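Local coordinates for MYB proto-oncogene protein (Mus musculus, PDB 1GVD) that probably binds DNA through helix-turn-helix-like Myb repeats, of which this is the second (R2), and so regulates transcription, at residues L1-W6 with L33-I37; D11-I15 with R44-L49. The protein carries 1 engineered substitution. One frame throughout, in Å; residues are numbered along the deposited sequence. Where two conformers were deposited one is given.

Contact 1: L1-W6 with L33-I37. With SO4 (sulfate ion), chain C.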
ATOM      1  N   LEU A   1      -3.675  14.353  -4.535  1.00 19.47           N
ATOM      2  CA  LEU A   1      -2.359  14.561  -3.860  1.00 15.57           C
ATOM      3  C   LEU A   1      -1.348  13.518  -4.306  1.00 18.34           C
ATOM      4  O   LEU A   1      -1.713  12.401  -4.675  1.00 18.90           O
ATOM      5  CB  LEU A   1      -2.522  14.484  -2.340  1.00 19.05           C
ATOM      6  CG  LEU A   1      -3.424  15.530  -1.683  1.00 19.45           C
ATOM      7  CD1 LEU A   1      -3.492  15.275  -0.188  1.00 21.59           C
ATOM      8  CD2 LEU A   1      -2.887  16.926  -1.959  1.00 22.03           C
ATOM      9  N   ILE A   2      -0.076  13.892  -4.262  1.00 17.04           N
ATOM     10  CA  ILE A   2       1.007  13.003  -4.655  1.00 20.47           C
ATOM     11  C   ILE A   2       2.037  12.894  -3.535  1.00 18.58           C
ATOM     12  O   ILE A   2       2.540  13.902  -3.043  1.00 17.34           O
ATOM     13  CB  ILE A   2       1.720  13.522  -5.927  1.00 23.37           C
ATOM     14  CG1 ILE A   2       0.704  13.712  -7.057  1.00 29.94           C
ATOM     15  CG2 ILE A   2       2.812  12.551  -6.346  1.00 28.39           C
ATOM     16  CD1 ILE A   2      -0.038  12.448  -7.448  1.00 31.94           C
ATOM     17  N   LYS A   3       2.338  11.666  -3.128  1.00 17.43           N
ATOM     18  CA  LYS A   3       3.327  11.440  -2.082  1.00 17.99           C
ATOM     19  C   LYS A   3       4.555  10.753  -2.658  1.00 21.39           C
ATOM     20  O   LYS A   3       4.476  10.084  -3.689  1.00 26.61           O
ATOM     21  CB  LYS A   3       2.747  10.571  -0.967  1.00 15.09           C
ATOM     22  CG  LYS A   3       1.768  11.286  -0.060  1.00 16.28           C
ATOM     23  CD  LYS A   3       1.363  10.384   1.089  1.00 14.13           C
ATOM     24  CE  LYS A   3       0.475  11.112   2.077  1.00 14.86           C
ATOM     25  NZ  LYS A   3       0.113  10.233   3.218  1.00 15.46           N
ATOM     26  N   GLY A   4       5.687  10.929  -1.987  1.00 22.48           N
ATOM     27  CA  GLY A   4       6.919  10.311  -2.434  1.00 24.55           C
ATOM     28  C   GLY A   4       7.309   9.183  -1.500  1.00 19.28           C
ATOM     29  O   GLY A   4       6.696   8.115  -1.530  1.00 20.46           O
ATOM     30  N   PRO A   5       8.325   9.391  -0.649  1.00 19.13           N
ATOM     31  CA  PRO A   5       8.776   8.364   0.294  1.00 19.83           C
ATOM     32  C   PRO A   5       7.658   7.897   1.220  1.00 14.62           C
ATOM     33  O   PRO A   5       6.790   8.679   1.606  1.00 16.42           O
ATOM     34  CB  PRO A   5       9.893   9.069   1.061  1.00 23.04           C
ATOM     35  CG  PRO A   5      10.431  10.037   0.056  1.00 28.22           C
ATOM     36  CD  PRO A   5       9.174  10.592  -0.556  1.00 22.97           C
ATOM     37  N   TRP A   6       7.685   6.616   1.565  1.00 12.37           N
ATOM     38  CA  TRP A   6       6.690   6.037   2.458  1.00 10.23           C
ATOM     39  C   TRP A   6       7.085   6.242   3.913  1.00 11.15           C
ATOM     40  O   TRP A   6       8.255   6.103   4.271  1.00 15.65           O
ATOM     41  CB  TRP A   6       6.556   4.534   2.206  1.00 11.14           C
ATOM     42  CG  TRP A   6       5.836   4.196   0.950  1.00 10.20           C
ATOM     43  CD1 TRP A   6       6.298   4.331  -0.326  1.00 14.04           C
ATOM     44  CD2 TRP A   6       4.504   3.691   0.845  1.00  9.29           C
ATOM     45  NE1 TRP A   6       5.333   3.944  -1.222  1.00 11.74           N
ATOM     46  CE2 TRP A   6       4.219   3.545  -0.530  1.00 10.68           C
ATOM     47  CE3 TRP A   6       3.520   3.349   1.782  1.00 10.44           C
ATOM     48  CZ2 TRP A   6       2.987   3.072  -0.995  1.00 10.93           C
ATOM     49  CZ3 TRP A   6       2.296   2.876   1.321  1.00 11.08           C
ATOM     50  CH2 TRP A   6       2.041   2.743  -0.056  1.00 10.62           C
ATOM     51  N   LEU A  33      -5.526   5.219   1.362  1.00 14.20           N
ATOM     52  CA  LEU A  33      -4.218   5.828   1.589  1.00 13.90           C
ATOM     53  C   LEU A  33      -4.093   7.126   0.803  1.00 14.59           C
ATOM     54  O   LEU A  33      -3.888   7.113  -0.409  1.00 18.75           O
ATOM     55  CB  LEU A  33      -3.106   4.863   1.175  1.00 14.57           C
ATOM     56  CG  LEU A  33      -2.983   3.589   2.016  1.00 13.01           C
ATOM     57  CD1 LEU A  33      -2.064   2.596   1.324  1.00 17.05           C
ATOM     58  CD2 LEU A  33      -2.454   3.939   3.397  1.00 18.61           C
ATOM     59  N   LYS A  34      -4.217   8.244   1.508  1.00 14.34           N
ATOM     60  CA  LYS A  34      -4.132   9.564   0.899  1.00 15.58           C
ATOM     61  C   LYS A  34      -2.847   9.738   0.091  1.00 13.50           C
ATOM     62  O   LYS A  34      -1.758   9.433   0.573  1.00 15.53           O
ATOM     63  CB  LYS A  34      -4.192  10.631   1.994  1.00 23.70           C
ATOM     64  CG  LYS A  34      -4.502  12.034   1.505  1.00 33.26           C
ATOM     65  CD  LYS A  34      -5.956  12.154   1.079  1.00 36.62           C
ATOM     66  CE  LYS A  34      -6.302  13.583   0.701  1.00 38.73           C
ATOM     67  NZ  LYS A  34      -7.739  13.729   0.339  1.00 42.39           N
ATOM     68  N   GLY A  35      -2.981  10.219  -1.143  1.00 13.32           N
ATOM     69  CA  GLY A  35      -1.815  10.453  -1.976  1.00 14.22           C
ATOM     70  C   GLY A  35      -1.146   9.242  -2.601  1.00 13.53           C
ATOM     71  O   GLY A  35      -0.015   9.340  -3.075  1.00 15.33           O
ATOM     72  N   ARG A  36      -1.833   8.104  -2.603  1.00 13.31           N
ATOM     73  CA  ARG A  36      -1.283   6.883  -3.189  1.00 11.76           C
ATOM     74  C   ARG A  36      -2.219   6.296  -4.236  1.00 10.57           C
ATOM     75  O   ARG A  36      -3.439   6.418  -4.125  1.00 14.01           O
ATOM     76  CB  ARG A  36      -1.055   5.813  -2.112  1.00 11.24           C
ATOM     77  CG  ARG A  36      -0.064   6.180  -1.026  1.00 13.16           C
ATOM     78  CD  ARG A  36       1.331   6.384  -1.577  1.00 12.50           C
ATOM     79  NE  ARG A  36       2.258   6.779  -0.522  1.00  9.72           N
ATOM     80  CZ  ARG A  36       3.515   7.155  -0.730  1.00 10.61           C
ATOM     81  NH1 ARG A  36       4.008   7.184  -1.962  1.00 13.10           N
ATOM     82  NH2 ARG A  36       4.274   7.512   0.294  1.00 11.67           N
ATOM     83  N   ILE A  37      -1.642   5.663  -5.253  1.00 11.28           N
ATOM     84  CA  ILE A  37      -2.437   5.005  -6.282  1.00 11.53           C
ATOM     85  C   ILE A  37      -2.169   3.507  -6.150  1.00 10.06           C
ATOM     86  O   ILE A  37      -1.198   3.095  -5.511  1.00  8.87           O
ATOM     87  CB  ILE A  37      -2.071   5.476  -7.711  1.00 11.79           C
ATOM     88  CG1 ILE A  37      -0.600   5.190  -8.012  1.00 12.62           C
ATOM     89  CG2 ILE A  37      -2.381   6.958  -7.856  1.00 17.34           C
ATOM     90  CD1 ILE A  37      -0.179   5.564  -9.426  1.00 20.27           C
TER
HETATM   91  S   SO4 C1143      -5.765  11.582  -2.975  1.00 46.73           S
HETATM   92  O1  SO4 C1143      -4.694  11.301  -3.951  1.00 47.00           O
HETATM   93  O2  SO4 C1143      -7.063  11.642  -3.675  1.00 49.52           O
HETATM   94  O3  SO4 C1143      -5.802  10.510  -1.963  1.00 47.23           O
HETATM   95  O4  SO4 C1143      -5.504  12.874  -2.314  1.00 47.87           O
HETATM   96  O   HOH W   1      -1.067   7.666   2.630  1.00 14.16           O
HETATM   97  O   HOH W   2       2.172   9.508  -4.794  1.00 40.81           O

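Contact 2: D11-I15 with R44-L49. Engineered in segment 11-15: L14 (natural residue Val).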
ATOM      1  N   ASP A  11       3.219   2.435   5.976  1.00  6.22           N
ATOM      2  CA  ASP A  11       3.563   1.021   5.855  1.00  6.80           C
ATOM      3  C   ASP A  11       2.683   0.181   6.773  1.00  8.22           C
ATOM      4  O   ASP A  11       2.198  -0.884   6.381  1.00  8.86           O
ATOM      5  CB  ASP A  11       5.036   0.777   6.214  1.00  7.30           C
ATOM      6  CG  ASP A  11       5.995   1.170   5.104  1.00 11.02           C
ATOM      7  OD1 ASP A  11       5.582   1.234   3.928  1.00 10.50           O
ATOM      8  OD2 ASP A  11       7.186   1.397   5.413  1.00 13.85           O
ATOM      9  N   GLN A  12       2.469   0.652   7.998  1.00  6.80           N
ATOM     10  CA  GLN A  12       1.640  -0.089   8.934  1.00  7.23           C
ATOM     11  C   GLN A  12       0.201  -0.170   8.435  1.00  7.01           C
ATOM     12  O   GLN A  12      -0.437  -1.218   8.531  1.00  8.37           O
ATOM     13  CB  GLN A  12       1.679   0.560  10.319  1.00  8.44           C
ATOM     14  CG  GLN A  12       0.976  -0.265  11.385  1.00 10.01           C
ATOM     15  CD  GLN A  12       1.622  -1.623  11.591  1.00 13.13           C
ATOM     16  OE1 GLN A  12       2.734  -1.722  12.112  1.00 17.06           O
ATOM     17  NE2 GLN A  12       0.932  -2.676  11.173  1.00 14.61           N
ATOM     18  N   ARG A  13      -0.317   0.934   7.904  1.00  6.57           N
ATOM     19  CA  ARG A  13      -1.680   0.932   7.379  1.00  7.05           C
ATOM     20  C   ARG A  13      -1.796  -0.008   6.179  1.00  6.88           C
ATOM     21  O   ARG A  13      -2.793  -0.721   6.039  1.00  7.69           O
ATOM     22  CB  ARG A  13      -2.105   2.346   6.970  1.00  9.07           C
ATOM     23  CG  ARG A  13      -2.193   3.329   8.129  0.50 14.39           C
ATOM     24  CD  ARG A  13      -2.418   4.752   7.632  0.50 18.14           C
ATOM     25  NE  ARG A  13      -3.682   4.903   6.914  0.50 20.72           N
ATOM     26  CZ  ARG A  13      -4.880   4.877   7.490  0.50 23.45           C
ATOM     27  NH1 ARG A  13      -4.987   4.709   8.799  0.50 23.60           N
ATOM     28  NH2 ARG A  13      -5.974   5.019   6.753  0.50 24.80           N
ATOM     29  N   LEU A  14      -0.780  -0.023   5.322  1.00  7.63           N
ATOM     30  CA  LEU A  14      -0.808  -0.893   4.153  1.00  6.36           C
ATOM     31  C   LEU A  14      -0.847  -2.352   4.587  1.00  7.42           C
ATOM     32  O   LEU A  14      -1.560  -3.159   3.995  1.00  7.05           O
ATOM     33  CB  LEU A  14       0.407  -0.627   3.260  1.00  7.52           C
ATOM     34  CG  LEU A  14       0.501  -1.468   1.981  1.00  6.74           C
ATOM     35  CD1 LEU A  14      -0.757  -1.302   1.147  1.00 10.49           C
ATOM     36  CD2 LEU A  14       1.729  -1.048   1.192  1.00 10.30           C
ATOM     37  N   ILE A  15      -0.089  -2.697   5.621  1.00  6.22           N
ATOM     38  CA  ILE A  15      -0.082  -4.066   6.125  1.00  7.39           C
ATOM     39  C   ILE A  15      -1.500  -4.466   6.540  1.00  7.78           C
ATOM     40  O   ILE A  15      -1.978  -5.545   6.185  1.00  8.40           O
ATOM     41  CB  ILE A  15       0.878  -4.205   7.333  1.00  8.30           C
ATOM     42  CG1 ILE A  15       2.323  -4.176   6.834  1.00 11.34           C
ATOM     43  CG2 ILE A  15       0.595  -5.496   8.099  1.00 12.35           C
ATOM     44  CD1 ILE A  15       3.359  -4.131   7.943  1.00 13.72           C
ATOM     45  N   ARG A  44       5.083  -1.353  -3.145  1.00  7.70           N
ATOM     46  CA  ARG A  44       5.573  -1.265  -1.775  1.00  7.43           C
ATOM     47  C   ARG A  44       5.430  -2.627  -1.097  1.00  6.19           C
ATOM     48  O   ARG A  44       6.319  -3.064  -0.364  1.00  8.18           O
ATOM     49  CB  ARG A  44       4.785  -0.202  -1.000  1.00  7.96           C
ATOM     50  CG  ARG A  44       5.334   0.099   0.392  1.00  7.36           C
ATOM     51  CD  ARG A  44       6.727   0.693   0.326  1.00  8.39           C
ATOM     52  NE  ARG A  44       7.243   1.020   1.653  1.00  9.07           N
ATOM     53  CZ  ARG A  44       8.483   1.437   1.885  1.00 10.64           C
ATOM     54  NH1 ARG A  44       9.336   1.577   0.877  1.00 16.00           N
ATOM     55  NH2 ARG A  44       8.867   1.723   3.122  1.00 12.38           N
ATOM     56  N   TRP A  45       4.318  -3.304  -1.360  1.00  5.35           N
ATOM     57  CA  TRP A  45       4.082  -4.615  -0.779  1.00  5.29           C
ATOM     58  C   TRP A  45       5.068  -5.667  -1.290  1.00  8.06           C
ATOM     59  O   TRP A  45       5.728  -6.334  -0.502  1.00  8.91           O
ATOM     60  CB  TRP A  45       2.639  -5.056  -1.063  1.00  7.15           C
ATOM     61  CG  TRP A  45       2.337  -6.462  -0.639  1.00  7.55           C
ATOM     62  CD1 TRP A  45       2.244  -7.558  -1.447  1.00 10.13           C
ATOM     63  CD2 TRP A  45       2.109  -6.927   0.697  1.00  9.36           C
ATOM     64  NE1 TRP A  45       1.970  -8.678  -0.698  1.00 10.79           N
ATOM     65  CE2 TRP A  45       1.881  -8.320   0.620  1.00  8.96           C
ATOM     66  CE3 TRP A  45       2.076  -6.303   1.952  1.00 10.32           C
ATOM     67  CZ2 TRP A  45       1.622  -9.100   1.753  1.00 11.06           C
ATOM     68  CZ3 TRP A  45       1.818  -7.083   3.079  1.00 13.15           C
ATOM     69  CH2 TRP A  45       1.596  -8.466   2.967  1.00 12.90           C
ATOM     70  N   HIS A  46       5.186  -5.811  -2.604  1.00  7.33           N
ATOM     71  CA  HIS A  46       6.079  -6.821  -3.152  1.00  8.84           C
ATOM     72  C   HIS A  46       7.568  -6.553  -3.000  1.00  9.00           C
ATOM     73  O   HIS A  46       8.350  -7.490  -2.829  1.00 13.47           O
ATOM     74  CB  HIS A  46       5.765  -7.060  -4.630  1.00  8.94           C
ATOM     75  CG  HIS A  46       4.427  -7.684  -4.863  1.00  9.21           C
ATOM     76  ND1 HIS A  46       4.053  -8.879  -4.285  1.00 11.69           N
ATOM     77  CD2 HIS A  46       3.371  -7.279  -5.608  1.00  9.97           C
ATOM     78  CE1 HIS A  46       2.824  -9.181  -4.665  1.00 11.45           C
ATOM     79  NE2 HIS A  46       2.388  -8.227  -5.468  1.00 10.23           N
ATOM     80  N   ASN A  47       7.974  -5.290  -3.054  1.00  9.85           N
ATOM     81  CA  ASN A  47       9.396  -4.976  -2.956  1.00  9.95           C
ATOM     82  C   ASN A  47       9.942  -4.724  -1.565  1.00 13.17           C
ATOM     83  O   ASN A  47      11.127  -4.961  -1.309  1.00 17.25           O
ATOM     84  CB  ASN A  47       9.740  -3.762  -3.821  1.00 13.39           C
ATOM     85  CG  ASN A  47       9.635  -4.051  -5.300  1.00 18.70           C
ATOM     86  OD1 ASN A  47       9.954  -5.150  -5.752  1.00 23.92           O
ATOM     87  ND2 ASN A  47       9.208  -3.058  -6.068  1.00 25.26           N
ATOM     88  N   HIS A  48       9.096  -4.260  -0.657  1.00 10.43           N
ATOM     89  CA  HIS A  48       9.582  -3.931   0.672  1.00 12.20           C
ATOM     90  C   HIS A  48       8.933  -4.627   1.860  1.00 12.32           C
ATOM     91  O   HIS A  48       9.632  -5.111   2.748  1.00 15.44           O
ATOM     92  CB  HIS A  48       9.510  -2.408   0.842  1.00 15.47           C
ATOM     93  CG  HIS A  48       9.949  -1.921   2.188  0.50 18.31           C
ATOM     94  ND1 HIS A  48       9.183  -2.073   3.322  0.50 23.95           N
ATOM     95  CD2 HIS A  48      11.082  -1.292   2.581  0.50 24.03           C
ATOM     96  CE1 HIS A  48       9.823  -1.557   4.357  0.50 24.73           C
ATOM     97  NE2 HIS A  48      10.978  -1.076   3.933  0.50 22.03           N
ATOM     98  N   LEU A  49       7.608  -4.698   1.883  1.00  9.02           N
ATOM     99  CA  LEU A  49       6.934  -5.305   3.023  1.00  8.48           C
ATOM    100  C   LEU A  49       6.809  -6.824   3.013  1.00  9.20           C
ATOM    101  O   LEU A  49       6.831  -7.450   4.074  1.00 12.69           O
ATOM    102  CB  LEU A  49       5.552  -4.672   3.201  1.00 10.40           C
ATOM    103  CG  LEU A  49       5.569  -3.151   3.378  1.00 13.35           C
ATOM    104  CD1 LEU A  49       4.145  -2.630   3.440  1.00 16.76           C
ATOM    105  CD2 LEU A  49       6.332  -2.784   4.642  1.00 17.48           C
TER

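Contact 1: L1-W6 with L33-I37
The extended backbone of L1-K3 runs beside the type II turn L33-R36, with the CA atoms of L1 and G35 4.6 Å apart; K3 N gives G35 O a weak hydrogen bond, and G35 CA-H points at L1 O. The N-terminal arm is thereby joined to the loop before helix 38-49, mainly through R36. Its guanidinium lies flat on the W6 indole, planes 5° apart, with CZ 3.7 Å from the centroid of the five-membered ring, a cation-pi stack; W6 itself packs on both long helices. K3 CB covers the opposite face, 3.5 Å from CZ. At the edge of this sandwiched group NH1 and NH2 converge on G4 O, with NH1 at 2.9 Å; NH2 also gives P5 O a weak bond. A bend at chi2 (-63°) carries R36 CD along W6 CZ2. K3 stretches fully extended across R36 toward K34 O, which water 1 links to K3 NZ. A sulfate, probably from the crystallisation liquor, accepts from G35 N and L1 N. The R36 cation is thus fixed in tilt by two covered faces and in rotation by the carbonyl edge, while E10, bound at NE, probably balances its charge.

Contact 2: D11-I15 with R44-L49
D11, L49 and the engineered L14 (valine in nature) bury the most surface where helix 8-21 packs on helix 38-49; the segment axes approach to 11.4 Å at a crossing angle of -118°. D11 carries the polar half. Its carboxylate meets R44 side-on, one oxygen to each nitrogen: OD1 accepts from NE at 2.8 Å and OD2, through its syn lone pair, from NH2 at 2.9 Å in a nearly straight hydrogen bond. The two bonds, one to each oxygen, keep the flat groups nearly coplanar and resist rotation of either. L49 meets the first helix with a forked end. CD2 lies against the D11 side chain at CB and CG, whereas CD1 makes the apolar contacts, reaching L14 CD2 at 3.7 Å and, more loosely, I15 CG1. In L14, CG anti to the backbone N (chi1 -179°) together with chi2 of 56° brings CD2 to the partner helix, where it touches both L49 CD1 and R44 CB, the latter 3.9 Å away. The aliphatic base of R44 therefore belongs to the apolar patch while its guanidinium serves the carboxylate. L14 also touches I29 of helix 26-30. Packing of the first helix against the last is characteristic of the three-helix Myb repeat, a helix-turn-helix-related fold.

Overall arrangement
From the N terminus, the lead-in 1-6 runs into helix 8-21, which supplies 11-15 to contact 2; the chain then passes through helix 26-30 to the loop 33-37, which returns to the lead-in and closes contact 1. Helix 38-49 follows, and its end at 44-49 closes contact 2 on the first helix. The segments alternate along the chain, so the two loops cross rather than nest. Their centres lie 13 Å apart, yet W6 joins them: its indole, part of contact 1, also packs on D11, L14 and R44. Together they tie the N-terminal arm, the loop before the last helix and both long helices into one unit.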